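PDB 4RDA: amyloid-like protein 1 from Homo sapiens, which binds heparan sulfate through its E2 domain, a helical, sugar-binding region of this relative of the amyloid precursor protein. Local coordinates for residues E23-A28 with R86-H91; R130-E135 with E173-S178; K137-T142 with T166-I171. All coordinates share one frame; numbering follows the deposited sequence.

All three contacts join antiparallel helices of the E2 domain. Contact 1 pairs helix 21-53 with helix 59-114 and is complete before the others begin along the chain. Contacts 2 and 3 both pair helix 121-152 with helix 161-179, and contact 3 is nested inside the loop that contact 2 closes; their centres lie about 11 Å apart, and they touch, Ile-171 packing on Glu-135. Contact 1 stays separate, its centre about 29 Å from that of contact 2 and about 23 Å from that of contact 3. Contacts 1 and 3 both supply residues to the glycan pocket: Phe-25, Val-88 and His-91 from the first, His-141 from the third.

Contact 1 of 3, residues E23-A28 with R86-H91; sequences EGFLRA and RLVETH. With UAP (4-deoxy-2-O-sulfo-alpha-L-threo-hex-4-enopyranuronic acid), chain C.
Phe-25 and His-91 lie flat on each other, their ring planes 6° apart and their centroids 3.9 Å apart, a face-to-face stack between two antiparallel helices. His-91 CG sits over the middle of the phenyl ring, and Phe-25 CD2 over the middle of the imidazole. Both side chains start with CG anti to the backbone N (chi1 176° for Phe-25, 180° for His-91), which carries each ring across the gap to lie over the other. The CB of His-91 also rests on the phenyl face as a CH-pi contact, 3.9 Å from the Phe-25 centroid. Leu-87 meets the same ring obliquely, its CG 3.6 Å from Phe-25 CE1, while its CD1 turns to the methyl of Ala-28. The edge of the phenyl ring faces the sugar: O3 of the terminal unsaturated uronate lies in the ring plane, 3.3 Å from Phe-25 CE2. Val-88 CG2 reaches that edge too and touches C4 of the uronate at 3.6 Å. The uronate is also bonded by Arg-84, on helix 59-114, and by His-148 of both subunits. Replacing Phe-25 by alanine is likely to deprive the imidazole of its stacking partner, open a gap beside Leu-87 and cost the sugar one wall. His-91 ND1 bonds to Glu-21, and NE2 makes a weak hydrogen bond to an iduronate sulfate oxygen; the carboxylate may raise the positive character of the ring and so suit it to the anionic glycan. The contact thus ties helix 21-53, near its start, to the middle of helix 59-114, which runs antiparallel to it with the segment axes 11.0 Å apart.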
loop_
_atom_site.group_PDB
_atom_site.type_symbol
_atom_site.label_atom_id
_atom_site.label_comp_id
_atom_site.label_asym_id
_atom_site.label_seq_id
_atom_site.Cartn_x
_atom_site.Cartn_y
_atom_site.Cartn_z
ATOM N N GLU A 23 3.226 1.273 13.339
ATOM C CA GLU A 23 1.929 0.918 13.899
ATOM C C GLU A 23 1.016 2.147 14.002
ATOM O O GLU A 23 -0.184 2.069 13.707
ATOM C CB GLU A 23 2.086 0.261 15.267
ATOM C CG GLU A 23 0.766 -0.188 15.876
ATOM C CD GLU A 23 0.917 -0.913 17.227
ATOM O OE1 GLU A 23 2.067 -1.218 17.650
ATOM O OE2 GLU A 23 -0.134 -1.186 17.862
ATOM N N GLY A 24 1.584 3.280 14.409
ATOM C CA GLY A 24 0.798 4.481 14.610
ATOM C C GLY A 24 0.291 5.015 13.283
ATOM O O GLY A 24 -0.859 5.474 13.163
ATOM N N PHE A 25 1.161 4.946 12.282
ATOM C CA PHE A 25 0.804 5.352 10.940
ATOM C C PHE A 25 -0.413 4.565 10.437
ATOM O O PHE A 25 -1.408 5.163 10.029
ATOM C CB PHE A 25 1.992 5.173 10.009
ATOM C CG PHE A 25 1.698 5.487 8.576
ATOM C CD1 PHE A 25 1.285 6.747 8.199
ATOM C CD2 PHE A 25 1.864 4.520 7.593
ATOM C CE1 PHE A 25 1.007 7.037 6.865
ATOM C CE2 PHE A 25 1.597 4.810 6.260
ATOM C CZ PHE A 25 1.164 6.067 5.898
ATOM N N LEU A 26 -0.339 3.237 10.490
ATOM C CA LEU A 26 -1.424 2.380 10.012
ATOM C C LEU A 26 -2.737 2.663 10.709
ATOM O O LEU A 26 -3.802 2.638 10.083
ATOM C CB LEU A 26 -1.088 0.903 10.194
ATOM C CG LEU A 26 0.009 0.374 9.272
ATOM C CD1 LEU A 26 0.124 -1.130 9.433
ATOM C CD2 LEU A 26 -0.219 0.775 7.812
ATOM N N ARG A 27 -2.656 2.907 12.011
ATOM C CA ARG A 27 -3.838 3.117 12.820
ATOM C C ARG A 27 -4.502 4.457 12.456
ATOM O O ARG A 27 -5.729 4.539 12.373
ATOM C CB ARG A 27 -3.475 3.057 14.302
ATOM C CG ARG A 27 -4.680 3.129 15.246
ATOM C CD ARG A 27 -5.476 1.823 15.267
ATOM N N ALA A 28 -3.695 5.493 12.228
ATOM C CA ALA A 28 -4.230 6.795 11.828
ATOM C C ALA A 28 -4.827 6.737 10.415
ATOM O O ALA A 28 -5.873 7.333 10.159
ATOM C CB ALA A 28 -3.163 7.860 11.905
ATOM N N ARG A 86 -0.871 14.730 3.754
ATOM C CA ARG A 86 -0.346 15.174 5.031
ATOM C C ARG A 86 0.120 13.994 5.876
ATOM O O ARG A 86 1.164 14.060 6.521
ATOM C CB ARG A 86 -1.419 15.987 5.748
ATOM C CG ARG A 86 -1.117 16.425 7.161
ATOM C CD ARG A 86 -2.188 17.458 7.591
ATOM N NE ARG A 86 -2.516 17.409 9.015
ATOM C CZ ARG A 86 -1.693 17.809 9.979
ATOM N NH1 ARG A 86 -0.491 18.282 9.669
ATOM N NH2 ARG A 86 -2.069 17.734 11.252
ATOM N N LEU A 87 -0.637 12.908 5.853
ATOM C CA LEU A 87 -0.327 11.729 6.640
ATOM C C LEU A 87 0.919 11.050 6.081
ATOM O O LEU A 87 1.806 10.606 6.812
ATOM C CB LEU A 87 -1.495 10.753 6.641
ATOM C CG LEU A 87 -1.432 9.591 7.628
ATOM C CD1 LEU A 87 -1.859 10.064 9.010
ATOM C CD2 LEU A 87 -2.324 8.455 7.158
ATOM N N VAL A 88 0.983 11.004 4.764
ATOM C CA VAL A 88 2.055 10.322 4.084
ATOM C C VAL A 88 3.362 11.140 4.143
ATOM O O VAL A 88 4.453 10.568 4.232
ATOM C CB VAL A 88 1.617 10.001 2.627
ATOM C CG1 VAL A 88 2.755 10.122 1.642
ATOM C CG2 VAL A 88 0.990 8.618 2.577
ATOM N N GLU A 89 3.270 12.467 4.124
ATOM C CA GLU A 89 4.474 13.283 4.248
ATOM C C GLU A 89 5.053 13.194 5.658
ATOM O O GLU A 89 6.259 13.051 5.821
ATOM C CB GLU A 89 4.205 14.742 3.892
ATOM C CG GLU A 89 3.947 14.987 2.410
ATOM N N THR A 90 4.200 13.277 6.670
ATOM C CA THR A 90 4.647 13.152 8.052
ATOM C C THR A 90 5.341 11.805 8.274
ATOM O O THR A 90 6.407 11.743 8.893
ATOM C CB THR A 90 3.459 13.332 9.039
ATOM O OG1 THR A 90 3.285 14.726 9.293
ATOM C CG2 THR A 90 3.699 12.641 10.370
ATOM N N HIS A 91 4.756 10.734 7.753
ATOM C CA HIS A 91 5.338 9.405 7.893
ATOM C C HIS A 91 6.691 9.270 7.169
ATOM O O HIS A 91 7.640 8.700 7.711
ATOM C CB HIS A 91 4.363 8.347 7.381
ATOM C CG HIS A 91 4.878 6.938 7.479
ATOM N ND1 HIS A 91 5.133 6.320 8.684
ATOM C CD2 HIS A 91 5.167 6.026 6.521
ATOM C CE1 HIS A 91 5.562 5.087 8.465
ATOM N NE2 HIS A 91 5.598 4.887 7.161
HETATM S S UAP C . -2.652 2.538 0.406
HETATM C C1 UAP C . 0.902 2.724 0.168
HETATM C C2 UAP C . -0.270 3.120 1.115
HETATM O O2 UAP C . -1.505 3.453 0.359
HETATM C C3 UAP C . 0.144 4.379 1.885
HETATM O O3 UAP C . 0.745 4.036 3.129
HETATM C C4 UAP C . 0.977 5.352 1.047
HETATM C C5 UAP C . 1.423 5.062 -0.196
HETATM O O5 UAP C . 1.157 3.794 -0.764
HETATM C C6 UAP C . 2.157 6.011 -1.108
HETATM O O1S UAP C . -3.773 3.251 1.016
HETATM O O2S UAP C . -2.397 1.356 1.223
HETATM O O3S UAP C . -2.936 2.137 -0.974
HETATM O O6B UAP C . 2.731 5.586 -2.123
HETATM O O6A UAP C . 2.187 7.236 -0.855
#

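Contact 2 of 3, residues R130-E135 with E173-S178; sequences RYLRAE and ERVNQS
The guanidinium of Arg-174 and the carboxylate of Glu-135 meet edge to edge, their planes only 18° apart. Arg-174 grips side-on: NE gives a bond of 2.9 Å to Glu-135 OE1, and NH2 one of 2.8 Å to OE2, the latter nearly straight at 170°. Each oxygen receives its N-H on the syn lone pair, and the paired bonds hold both flat groups against rotation. The Glu-135 chain bends at chi2 (-84°) and the Arg-174 chain at chi3, which brings the two groups level. Tyr-131 stands beside this pair. Ser-178 OG lies oblique to its ring, and Ser-178 CB is 3.6 Å from Tyr-131 CE2, while the phenol OH lies 2.9 Å from Ser-178 OG, at hydrogen-bonding distance, and makes a weak bond to Glu-135 OE1. The phenol therefore links the salt bridge to the serine hydroxyl. Beside these polar groups Val-175 spreads its two methyls: CG1 meets Leu-132 CD2 at 3.5 Å, and CG2 lies 3.7 Å from Glu-135 CB, so the aliphatic part of the glutamate completes a small apolar patch. Leu-132 goes on to Leu-199 and Leu-200 of helix 186-202, and Tyr-131 rests on Ala-106 and Leu-107 of helix 59-114. Arg-103 brings a second guanidinium close to that of Arg-174, and the carboxylates of Glu-135 and Glu-138 probably offset this like charge. This is an antiparallel helix pair of the E2 bundle, cross-linked by a side-on Arg-Glu salt bridge whose carboxylate is buried and packed through Leu-132 and Val-175.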
loop_
_atom_site.group_PDB
_atom_site.type_symbol
_atom_site.label_atom_id
_atom_site.label_comp_id
_atom_site.label_asym_id
_atom_site.label_seq_id
_atom_site.Cartn_x
_atom_site.Cartn_y
_atom_site.Cartn_z
ATOM N N ARG A 130 26.680 -4.020 12.504
ATOM C CA ARG A 130 25.489 -3.217 12.802
ATOM C C ARG A 130 25.489 -1.910 11.981
ATOM O O ARG A 130 24.451 -1.479 11.498
ATOM C CB ARG A 130 25.417 -2.948 14.321
ATOM C CG ARG A 130 24.309 -2.014 14.764
ATOM N N TYR A 131 26.653 -1.292 11.797
ATOM C CA TYR A 131 26.748 -0.068 11.001
ATOM C C TYR A 131 26.498 -0.329 9.515
ATOM O O TYR A 131 25.800 0.444 8.843
ATOM C CB TYR A 131 28.114 0.612 11.179
ATOM C CG TYR A 131 28.385 1.605 10.071
ATOM C CD1 TYR A 131 27.738 2.846 10.048
ATOM C CD2 TYR A 131 29.236 1.292 9.020
ATOM C CE1 TYR A 131 27.956 3.748 9.020
ATOM C CE2 TYR A 131 29.446 2.181 7.984
ATOM C CZ TYR A 131 28.808 3.407 7.994
ATOM O OH TYR A 131 29.029 4.296 6.973
ATOM N N LEU A 132 27.075 -1.411 9.005
ATOM C CA LEU A 132 26.901 -1.806 7.607
ATOM C C LEU A 132 25.450 -2.163 7.288
ATOM O O LEU A 132 24.985 -1.892 6.184
ATOM C CB LEU A 132 27.826 -2.978 7.267
ATOM C CG LEU A 132 29.300 -2.616 7.025
ATOM C CD1 LEU A 132 30.198 -3.855 6.849
ATOM C CD2 LEU A 132 29.406 -1.740 5.801
ATOM N N ARG A 133 24.734 -2.764 8.237
ATOM C CA ARG A 133 23.310 -3.059 8.032
ATOM C C ARG A 133 22.464 -1.797 7.935
ATOM O O ARG A 133 21.539 -1.719 7.135
ATOM C CB ARG A 133 22.753 -3.925 9.163
ATOM C CG ARG A 133 22.959 -5.413 8.983
ATOM C CD ARG A 133 22.532 -6.173 10.234
ATOM N NE ARG A 133 22.943 -7.574 10.163
ATOM C CZ ARG A 133 23.049 -8.386 11.214
ATOM N NH1 ARG A 133 22.778 -7.937 12.435
ATOM N NH2 ARG A 133 23.433 -9.648 11.042
ATOM N N ALA A 134 22.780 -0.821 8.777
ATOM C CA ALA A 134 22.035 0.426 8.860
ATOM C C ALA A 134 22.166 1.232 7.572
ATOM O O ALA A 134 21.195 1.840 7.104
ATOM C CB ALA A 134 22.509 1.233 10.039
ATOM N N GLU A 135 23.364 1.218 6.999
ATOM C CA GLU A 135 23.598 1.848 5.711
ATOM C C GLU A 135 22.870 1.073 4.620
ATOM O O GLU A 135 22.301 1.669 3.696
ATOM C CB GLU A 135 25.101 1.931 5.407
ATOM C CG GLU A 135 25.876 2.890 6.301
ATOM C CD GLU A 135 25.819 4.332 5.822
ATOM O OE1 GLU A 135 26.653 5.149 6.264
ATOM O OE2 GLU A 135 24.939 4.645 4.998
ATOM N N GLU A 173 29.957 5.813 -1.034
ATOM C CA GLU A 173 31.191 6.464 -0.635
ATOM C C GLU A 173 31.302 6.548 0.864
ATOM O O GLU A 173 32.356 6.277 1.434
ATOM C CB GLU A 173 31.289 7.858 -1.203
ATOM C CG GLU A 173 31.321 7.949 -2.696
ATOM C CD GLU A 173 31.629 9.369 -3.118
ATOM O OE1 GLU A 173 31.014 9.842 -4.108
ATOM O OE2 GLU A 173 32.475 10.006 -2.430
ATOM N N ARG A 174 30.212 6.924 1.514
ATOM C CA ARG A 174 30.241 7.093 2.960
ATOM C C ARG A 174 30.621 5.785 3.651
ATOM O O ARG A 174 31.416 5.783 4.585
ATOM C CB ARG A 174 28.888 7.604 3.460
ATOM C CG ARG A 174 28.867 7.997 4.920
ATOM C CD ARG A 174 27.553 8.668 5.254
ATOM N NE ARG A 174 26.420 7.785 4.997
ATOM C CZ ARG A 174 25.265 8.180 4.477
ATOM N NH1 ARG A 174 25.105 9.451 4.156
ATOM N NH2 ARG A 174 24.274 7.309 4.270
ATOM N N VAL A 175 30.075 4.672 3.177
ATOM C CA VAL A 175 30.425 3.379 3.744
ATOM C C VAL A 175 31.942 3.116 3.589
ATOM O O VAL A 175 32.623 2.782 4.563
ATOM C CB VAL A 175 29.612 2.232 3.092
ATOM C CG1 VAL A 175 30.153 0.855 3.533
ATOM C CG2 VAL A 175 28.151 2.372 3.427
ATOM N N ASN A 176 32.466 3.303 2.386
ATOM C CA ASN A 176 33.901 3.139 2.144
ATOM C C ASN A 176 34.748 4.087 3.013
ATOM O O ASN A 176 35.738 3.650 3.612
ATOM C CB ASN A 176 34.211 3.327 0.661
ATOM C CG ASN A 176 33.749 2.146 -0.172
ATOM O OD1 ASN A 176 33.721 1.014 0.309
ATOM N ND2 ASN A 176 33.381 2.398 -1.423
ATOM N N GLN A 177 34.352 5.352 3.132
ATOM C CA GLN A 177 35.044 6.244 4.061
ATOM C C GLN A 177 34.972 5.739 5.497
ATOM O O GLN A 177 35.934 5.880 6.245
ATOM C CB GLN A 177 34.486 7.654 3.998
ATOM C CG GLN A 177 34.590 8.314 2.635
ATOM C CD GLN A 177 33.846 9.650 2.560
ATOM O OE1 GLN A 177 33.101 10.018 3.476
ATOM N NE2 GLN A 177 34.060 10.385 1.469
ATOM N N SER A 178 33.857 5.134 5.895
ATOM C CA SER A 178 33.769 4.580 7.251
ATOM C C SER A 178 34.633 3.326 7.450
ATOM O O SER A 178 35.228 3.119 8.513
ATOM C CB SER A 178 32.326 4.262 7.590
ATOM O OG SER A 178 31.580 5.459 7.605
#

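Contact 3 of 3, residues K137-T142 with T166-I171; sequences KEQRHT and THLQVI. With IDS (2-O-sulfo-alpha-L-idopyranuronic acid), chain B.
Segments 137-142 and 166-171 run antiparallel at 171°, their axes 10.2 Å apart, and come closest in backbone at Gln-139 and Leu-168. Across this gap His-167 NE2 donates to Glu-138 OE2, which approaches at the edge of the imidazole with an N-H...O angle of 161°; the 2.5 Å separation of His-167 NE2 and Glu-138 OE2 is too short to be taken literally. Carboxylate and ring are turned 63° against each other. With CG anti to the backbone N and an extended chain beyond, Glu-138 spans the gap to the histidine. Its other oxygen, OE1, forms a salt bridge with Arg-103 of helix 59-114, so the carboxylate joins three helices. Thr-142 OG1 lies over one face of the His-167 ring, offset toward the rim, 3.5 Å from CE1. That hydroxyl is held by its own helix, donating to Glu-138 O at 2.7 Å from the opposite face of the carbonyl plane to Thr-142 N. Ile-171 CD1 packs on Glu-138 CG at 3.7 Å, and Leu-168 CD2 fits between Gln-139 CG and Thr-142 CG2. Leu-168 also meets Met-44 of the second subunit. On the glycan side, His-141, a pocket residue, makes a bent bond from NE2 to iduronate sulfate oxygen O1S at 2.9 Å, while the Glu-138 to His-167 hydrogen bond ties helix 121-152 to helix 161-179 of the E2 bundle.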
loop_
_atom_site.group_PDB
_atom_site.type_symbol
_atom_site.label_atom_id
_atom_site.label_comp_id
_atom_site.label_asym_id
_atom_site.label_seq_id
_atom_site.Cartn_x
_atom_site.Cartn_y
_atom_site.Cartn_z
ATOM N N LYS A 137 20.156 -0.567 5.066
ATOM C CA LYS A 137 18.751 -0.277 5.231
ATOM C C LYS A 137 18.410 1.021 4.489
ATOM O O LYS A 137 17.328 1.133 3.882
ATOM C CB LYS A 137 18.360 -0.192 6.719
ATOM C CG LYS A 137 16.879 0.125 6.931
ATOM C CD LYS A 137 16.451 0.107 8.407
ATOM C CE LYS A 137 16.479 -1.306 8.994
ATOM N N GLU A 138 19.332 1.982 4.488
ATOM C CA GLU A 138 19.058 3.229 3.782
ATOM C C GLU A 138 19.121 3.007 2.273
ATOM O O GLU A 138 18.355 3.592 1.510
ATOM C CB GLU A 138 20.021 4.351 4.179
ATOM C CG GLU A 138 19.682 5.632 3.426
ATOM C CD GLU A 138 20.450 6.836 3.896
ATOM O OE1 GLU A 138 20.659 6.960 5.111
ATOM O OE2 GLU A 138 20.838 7.666 3.049
ATOM N N GLN A 139 20.044 2.161 1.843
ATOM C CA GLN A 139 20.153 1.849 0.428
ATOM C C GLN A 139 18.884 1.159 -0.092
ATOM O O GLN A 139 18.397 1.501 -1.167
ATOM C CB GLN A 139 21.385 0.974 0.156
ATOM C CG GLN A 139 21.445 0.468 -1.278
ATOM C CD GLN A 139 22.463 -0.614 -1.464
ATOM O OE1 GLN A 139 22.950 -1.189 -0.496
ATOM N NE2 GLN A 139 22.814 -0.894 -2.711
ATOM N N ARG A 140 18.352 0.194 0.661
ATOM C CA ARG A 140 17.168 -0.545 0.223
ATOM C C ARG A 140 15.921 0.329 0.247
ATOM O O ARG A 140 15.065 0.222 -0.627
ATOM C CB ARG A 140 16.956 -1.784 1.083
ATOM C CG ARG A 140 18.065 -2.799 0.908
ATOM C CD ARG A 140 17.850 -4.037 1.760
ATOM N NE ARG A 140 16.897 -4.956 1.143
ATOM C CZ ARG A 140 15.650 -5.138 1.564
ATOM N N HIS A 141 15.833 1.208 1.241
ATOM C CA HIS A 141 14.752 2.171 1.307
ATOM C C HIS A 141 14.801 3.133 0.124
ATOM O O HIS A 141 13.770 3.570 -0.377
ATOM C CB HIS A 141 14.812 2.949 2.616
ATOM C CG HIS A 141 13.610 3.804 2.853
ATOM N ND1 HIS A 141 13.524 5.108 2.418
ATOM C CD2 HIS A 141 12.431 3.531 3.460
ATOM C CE1 HIS A 141 12.349 5.608 2.753
ATOM N NE2 HIS A 141 11.669 4.670 3.389
ATOM N N THR A 142 15.997 3.461 -0.338
ATOM C CA THR A 142 16.138 4.383 -1.464
ATOM C C THR A 142 15.700 3.724 -2.762
ATOM O O THR A 142 15.056 4.346 -3.594
ATOM C CB THR A 142 17.576 4.877 -1.612
ATOM O OG1 THR A 142 17.962 5.524 -0.403
ATOM C CG2 THR A 142 17.683 5.860 -2.741
ATOM N N THR A 166 22.138 9.846 -7.383
ATOM C CA THR A 166 23.082 10.572 -6.547
ATOM C C THR A 166 23.148 10.018 -5.134
ATOM O O THR A 166 24.233 9.850 -4.558
ATOM C CB THR A 166 22.708 12.061 -6.479
ATOM O OG1 THR A 166 22.953 12.658 -7.755
ATOM C CG2 THR A 166 23.525 12.787 -5.430
ATOM N N HIS A 167 21.976 9.742 -4.578
ATOM C CA HIS A 167 21.864 9.285 -3.202
ATOM C C HIS A 167 22.580 7.934 -3.007
ATOM O O HIS A 167 23.247 7.730 -2.001
ATOM C CB HIS A 167 20.386 9.195 -2.806
ATOM C CG HIS A 167 20.162 8.940 -1.347
ATOM N ND1 HIS A 167 18.904 8.925 -0.777
ATOM C CD2 HIS A 167 21.033 8.690 -0.341
ATOM C CE1 HIS A 167 19.013 8.679 0.517
ATOM N NE2 HIS A 167 20.292 8.519 0.804
ATOM N N LEU A 168 22.455 7.031 -3.975
ATOM C CA LEU A 168 23.080 5.730 -3.871
ATOM C C LEU A 168 24.620 5.868 -3.885
ATOM O O LEU A 168 25.306 5.183 -3.123
ATOM C CB LEU A 168 22.589 4.797 -4.995
ATOM C CG LEU A 168 21.094 4.429 -4.946
ATOM C CD1 LEU A 168 20.608 3.802 -6.244
ATOM C CD2 LEU A 168 20.761 3.522 -3.762
ATOM N N GLN A 169 25.155 6.764 -4.721
ATOM C CA GLN A 169 26.603 7.012 -4.745
ATOM C C GLN A 169 27.052 7.593 -3.418
ATOM O O GLN A 169 28.080 7.198 -2.879
ATOM C CB GLN A 169 26.997 7.948 -5.895
ATOM C CG GLN A 169 26.963 7.279 -7.263
ATOM C CD GLN A 169 27.216 8.245 -8.417
ATOM O OE1 GLN A 169 28.281 8.224 -9.040
ATOM N NE2 GLN A 169 26.227 9.082 -8.723
ATOM N N VAL A 170 26.269 8.522 -2.882
ATOM C CA VAL A 170 26.553 9.098 -1.574
ATOM C C VAL A 170 26.705 8.025 -0.494
ATOM O O VAL A 170 27.680 8.035 0.246
ATOM C CB VAL A 170 25.451 10.088 -1.156
ATOM C CG1 VAL A 170 25.547 10.425 0.336
ATOM C CG2 VAL A 170 25.547 11.349 -1.999
ATOM N N ILE A 171 25.753 7.094 -0.426
ATOM C CA ILE A 171 25.763 6.038 0.583
ATOM C C ILE A 171 27.006 5.178 0.440
ATOM O O ILE A 171 27.676 4.850 1.418
ATOM C CB ILE A 171 24.503 5.127 0.487
ATOM C CG1 ILE A 171 23.219 5.936 0.748
ATOM C CG2 ILE A 171 24.602 3.964 1.482
ATOM C CD1 ILE A 171 21.951 5.130 0.521
HETATM C C1 IDS B . 7.225 -0.492 5.408
HETATM C C2 IDS B . 8.144 0.067 4.321
HETATM C C3 IDS B . 8.058 -0.664 2.981
HETATM C C4 IDS B . 6.610 -0.998 2.582
HETATM C C5 IDS B . 5.923 -1.656 3.779
HETATM C C6 IDS B . 4.472 -2.005 3.464
HETATM O O2 IDS B . 7.880 1.490 4.153
HETATM O O3 IDS B . 8.804 -1.863 3.074
HETATM O O4 IDS B . 5.905 0.183 2.198
HETATM O O5 IDS B . 5.916 -0.751 4.899
HETATM O O6A IDS B . 3.572 -1.322 4.002
HETATM O O6B IDS B . 4.245 -2.967 2.694
HETATM S S IDS B . 8.774 2.458 4.811
HETATM O O1S IDS B . 9.075 3.572 3.892
HETATM O O2S IDS B . 10.029 1.814 5.277
HETATM O O3S IDS B . 8.008 2.983 5.953
#